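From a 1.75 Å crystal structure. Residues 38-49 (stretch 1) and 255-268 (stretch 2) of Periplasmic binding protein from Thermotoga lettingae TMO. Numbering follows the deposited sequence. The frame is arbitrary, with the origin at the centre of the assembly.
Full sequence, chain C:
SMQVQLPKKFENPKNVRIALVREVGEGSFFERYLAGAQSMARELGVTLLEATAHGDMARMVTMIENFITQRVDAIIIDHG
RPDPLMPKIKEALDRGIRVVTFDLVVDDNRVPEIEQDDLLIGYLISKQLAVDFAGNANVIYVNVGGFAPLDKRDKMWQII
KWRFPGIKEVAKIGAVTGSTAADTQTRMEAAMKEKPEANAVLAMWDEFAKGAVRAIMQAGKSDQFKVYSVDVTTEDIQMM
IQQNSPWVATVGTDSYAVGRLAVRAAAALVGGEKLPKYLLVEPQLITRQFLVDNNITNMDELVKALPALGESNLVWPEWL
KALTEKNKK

Stretch 1 (38-49) QSMARELGVTLL
Stretch 2, residues 255-268: SYAVGRLAVRAAAA

Two helices far apart in sequence can pack closely when small and branched apolar residues fill the middle of the contact and long polar chains close its edge, and this periplasmic binding protein gives a compact example. Val263 (chi1 t) points toward stretch 1 and forms the apolar centre. Its CB lies 3.9 Å from Met40 CB, its CG1 4.1 Å from Leu44 CD1 and 4.3 Å from Ala41 CB, and its CG2 4.4 Å from Leu48 CD2. Leu44 (m, t) also sets CD1 3.5 Å from Ala267 CB, a methyl that points toward stretch 1.

Around this centre, helix 38-44 and helix 255-268 run in broadly the same direction, their axes crossing at -42° and approaching to 8.0 Å. The register is set by Met40 and Arg260, whose CA atoms lie 5.0 Å apart; the CA atoms of Leu44 and Ala267 are 8.3 Å apart. The first helix ends with Leu44; Gly45 follows with phi/psi of 83/13, a positive phi that favours glycine. The chain then extends through Val46 into strand 47-49, where Leu48 (t, p) points toward stretch 2.

Met40, buried and with chi1 t and chi2 p, links this centre to the polar edge. Its CG lies 3.5 Å from Arg260 O, and its SD covers one face of the Arg260 guanidinium while accepting a weak hydrogen bond from Arg264 NH1 at 3.5 Å.

At the edge, Arg260 (m, t, p, chi4 81°) leaves its helix sideways, but its end reaches stretch 1. NH2 meets Glu43 OE1 at 2.6 Å and NH1 meets Glu43 OE2 at 2.8 Å, a two-pronged salt bridge made by Glu43 in m, t. Arg260 NH1 also donates to Ser39 OG (chi1 p) at 3.0 Å. Tyr256 (chi1 t, chi2 85°) brings OH within 2.9 Å of Ser39 OG.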

# COMPACT_ATOMS: atom_id res chain seq x y z
N GLN C 38 23.25 -9.74 15.80
CA GLN C 38 24.48 -9.84 16.60
C GLN C 38 25.00 -8.51 17.08
O GLN C 38 25.44 -8.40 18.23
CB GLN C 38 25.58 -10.56 15.82
CG GLN C 38 25.22 -12.01 15.53
CD GLN C 38 25.97 -12.58 14.35
OE1 GLN C 38 26.49 -11.84 13.51
NE2 GLN C 38 26.03 -13.90 14.27
N SER C 39 24.94 -7.48 16.24
CA SER C 39 25.37 -6.16 16.69
C SER C 39 24.42 -5.60 17.76
O SER C 39 24.90 -4.90 18.64
CB SER C 39 25.56 -5.16 15.55
OG SER C 39 24.33 -4.82 14.92
N MET C 40 23.11 -5.90 17.70
CA MET C 40 22.20 -5.40 18.75
C MET C 40 22.46 -6.14 20.05
O MET C 40 22.50 -5.53 21.11
CB MET C 40 20.70 -5.49 18.38
CG MET C 40 19.77 -4.67 19.26
SD MET C 40 19.74 -2.87 18.94
CE MET C 40 20.81 -2.19 20.19
N ALA C 41 22.63 -7.46 19.98
CA ALA C 41 22.93 -8.23 21.20
C ALA C 41 24.22 -7.72 21.82
O ALA C 41 24.30 -7.54 23.03
CB ALA C 41 23.02 -9.72 20.90
N ARG C 42 25.23 -7.47 20.99
CA ARG C 42 26.50 -6.89 21.48
C ARG C 42 26.26 -5.61 22.25
O ARG C 42 26.89 -5.36 23.29
CB ARG C 42 27.45 -6.57 20.32
CG ARG C 42 28.93 -6.89 20.55
CD ARG C 42 29.39 -7.96 19.57
NE ARG C 42 29.17 -7.49 18.20
CZ ARG C 42 28.89 -8.26 17.15
NH1 ARG C 42 28.79 -9.59 17.26
NH2 ARG C 42 28.70 -7.69 15.97
N GLU C 43 25.37 -4.77 21.72
CA GLU C 43 25.07 -3.48 22.31
C GLU C 43 24.33 -3.53 23.65
O GLU C 43 24.56 -2.66 24.50
CB GLU C 43 24.34 -2.61 21.29
CG GLU C 43 25.30 -1.90 20.33
CD GLU C 43 24.58 -1.27 19.15
OE1 GLU C 43 23.46 -0.73 19.36
OE2 GLU C 43 25.12 -1.34 18.01
N LEU C 44 23.48 -4.53 23.85
CA LEU C 44 22.75 -4.66 25.13
C LEU C 44 23.60 -5.37 26.17
O LEU C 44 23.35 -5.25 27.38
CB LEU C 44 21.44 -5.41 24.93
CG LEU C 44 20.55 -4.79 23.86
CD1 LEU C 44 19.43 -5.77 23.52
CD2 LEU C 44 20.00 -3.43 24.26
N GLY C 45 24.60 -6.10 25.69
CA GLY C 45 25.44 -6.93 26.55
C GLY C 45 24.77 -8.26 26.81
O GLY C 45 25.20 -8.99 27.71
N VAL C 46 23.73 -8.59 26.06
CA VAL C 46 23.02 -9.87 26.26
C VAL C 46 23.63 -10.97 25.42
O VAL C 46 24.36 -10.72 24.46
CB VAL C 46 21.49 -9.81 25.92
CG1 VAL C 46 20.77 -8.81 26.79
CG2 VAL C 46 21.24 -9.56 24.43
N THR C 47 23.24 -12.20 25.75
CA THR C 47 23.72 -13.39 25.07
C THR C 47 22.70 -13.84 24.03
O THR C 47 21.54 -14.09 24.36
CB THR C 47 23.95 -14.51 26.10
OG1 THR C 47 24.92 -14.07 27.06
CG2 THR C 47 24.44 -15.79 25.46
N LEU C 48 23.14 -13.89 22.78
CA LEU C 48 22.31 -14.32 21.67
C LEU C 48 22.74 -15.71 21.24
O LEU C 48 23.89 -15.93 20.91
CB LEU C 48 22.43 -13.35 20.49
CG LEU C 48 21.71 -13.67 19.17
CD1 LEU C 48 20.20 -13.80 19.38
CD2 LEU C 48 22.03 -12.60 18.13
N LEU C 49 21.78 -16.63 21.25
CA LEU C 49 21.96 -17.99 20.73
C LEU C 49 21.23 -18.06 19.40
O LEU C 49 20.21 -17.40 19.21
CB LEU C 49 21.37 -19.03 21.71
CG LEU C 49 21.85 -18.98 23.17
CD1 LEU C 49 21.07 -19.95 24.04
CD2 LEU C 49 23.33 -19.28 23.25
N SER C 255 17.80 -4.97 6.05
CA SER C 255 17.60 -6.22 6.83
C SER C 255 18.42 -6.23 8.12
O SER C 255 18.01 -6.82 9.11
CB SER C 255 17.92 -7.47 6.00
OG SER C 255 19.24 -7.43 5.47
N TYR C 256 19.55 -5.54 8.10
CA TYR C 256 20.42 -5.35 9.27
C TYR C 256 19.66 -4.69 10.42
O TYR C 256 19.74 -5.12 11.55
CB TYR C 256 21.64 -4.47 8.86
CG TYR C 256 22.77 -4.31 9.89
CD1 TYR C 256 23.80 -5.25 10.00
CD2 TYR C 256 22.83 -3.19 10.73
CE1 TYR C 256 24.82 -5.09 10.94
CE2 TYR C 256 23.85 -3.03 11.66
CZ TYR C 256 24.84 -3.98 11.76
OH TYR C 256 25.84 -3.80 12.69
N ALA C 257 18.93 -3.62 10.11
CA ALA C 257 18.06 -2.93 11.06
C ALA C 257 16.85 -3.81 11.42
O ALA C 257 16.32 -3.71 12.51
CB ALA C 257 17.56 -1.64 10.45
N VAL C 258 16.38 -4.63 10.51
CA VAL C 258 15.27 -5.51 10.88
C VAL C 258 15.80 -6.47 11.94
O VAL C 258 15.11 -6.78 12.92
CB VAL C 258 14.68 -6.26 9.68
CG1 VAL C 258 13.66 -7.29 10.15
CG2 VAL C 258 14.05 -5.29 8.71
N GLY C 259 17.03 -6.95 11.75
CA GLY C 259 17.63 -7.88 12.68
C GLY C 259 17.93 -7.28 14.04
O GLY C 259 17.68 -7.90 15.04
N ARG C 260 18.50 -6.08 14.07
CA ARG C 260 18.60 -5.33 15.30
C ARG C 260 17.25 -5.21 15.98
O ARG C 260 17.13 -5.53 17.16
CB ARG C 260 19.23 -3.94 15.05
CG ARG C 260 20.71 -4.02 14.71
CD ARG C 260 21.29 -2.70 14.24
NE ARG C 260 21.24 -1.71 15.30
CZ ARG C 260 22.12 -1.60 16.29
NH1 ARG C 260 23.16 -2.43 16.39
NH2 ARG C 260 21.96 -0.63 17.20
N LEU C 261 16.23 -4.77 15.25
CA LEU C 261 14.89 -4.64 15.81
C LEU C 261 14.41 -5.94 16.51
O LEU C 261 13.81 -5.91 17.60
CB LEU C 261 13.88 -4.22 14.71
CG LEU C 261 12.40 -4.27 15.13
CD1 LEU C 261 12.14 -3.42 16.37
CD2 LEU C 261 11.48 -3.82 13.99
N ALA C 262 14.67 -7.06 15.88
CA ALA C 262 14.16 -8.32 16.42
C ALA C 262 14.78 -8.61 17.78
O ALA C 262 14.08 -9.09 18.67
CB ALA C 262 14.41 -9.49 15.46
N VAL C 263 16.06 -8.27 17.95
CA VAL C 263 16.72 -8.51 19.22
C VAL C 263 16.22 -7.53 20.27
O VAL C 263 15.95 -7.94 21.41
CB VAL C 263 18.25 -8.48 19.09
CG1 VAL C 263 18.95 -8.40 20.44
CG2 VAL C 263 18.69 -9.72 18.31
N ARG C 264 16.09 -6.26 19.87
CA ARG C 264 15.58 -5.20 20.74
C ARG C 264 14.24 -5.54 21.28
O ARG C 264 14.00 -5.29 22.44
CB ARG C 264 15.40 -3.87 20.02
CG ARG C 264 16.55 -2.94 20.18
CD ARG C 264 16.12 -1.48 20.10
NE ARG C 264 15.31 -1.12 18.93
CZ ARG C 264 15.74 -1.13 17.67
NH1 ARG C 264 16.97 -1.54 17.35
NH2 ARG C 264 14.93 -0.72 16.72
N ALA C 265 13.36 -6.06 20.41
CA ALA C 265 12.01 -6.45 20.81
C ALA C 265 12.07 -7.54 21.86
O ALA C 265 11.36 -7.49 22.87
CB ALA C 265 11.19 -6.92 19.61
N ALA C 266 12.87 -8.56 21.56
CA ALA C 266 13.04 -9.67 22.46
C ALA C 266 13.51 -9.15 23.80
O ALA C 266 12.96 -9.51 24.84
CB ALA C 266 14.06 -10.62 21.89
N ALA C 267 14.51 -8.28 23.79
CA ALA C 267 15.09 -7.78 25.04
C ALA C 267 14.09 -6.91 25.80
O ALA C 267 14.04 -6.95 27.02
CB ALA C 267 16.37 -7.01 24.76
N ALA C 268 13.27 -6.15 25.06
CA ALA C 268 12.21 -5.36 25.67
C ALA C 268 11.21 -6.24 26.42
O ALA C 268 10.83 -5.94 27.56
CB ALA C 268 11.50 -4.52 24.61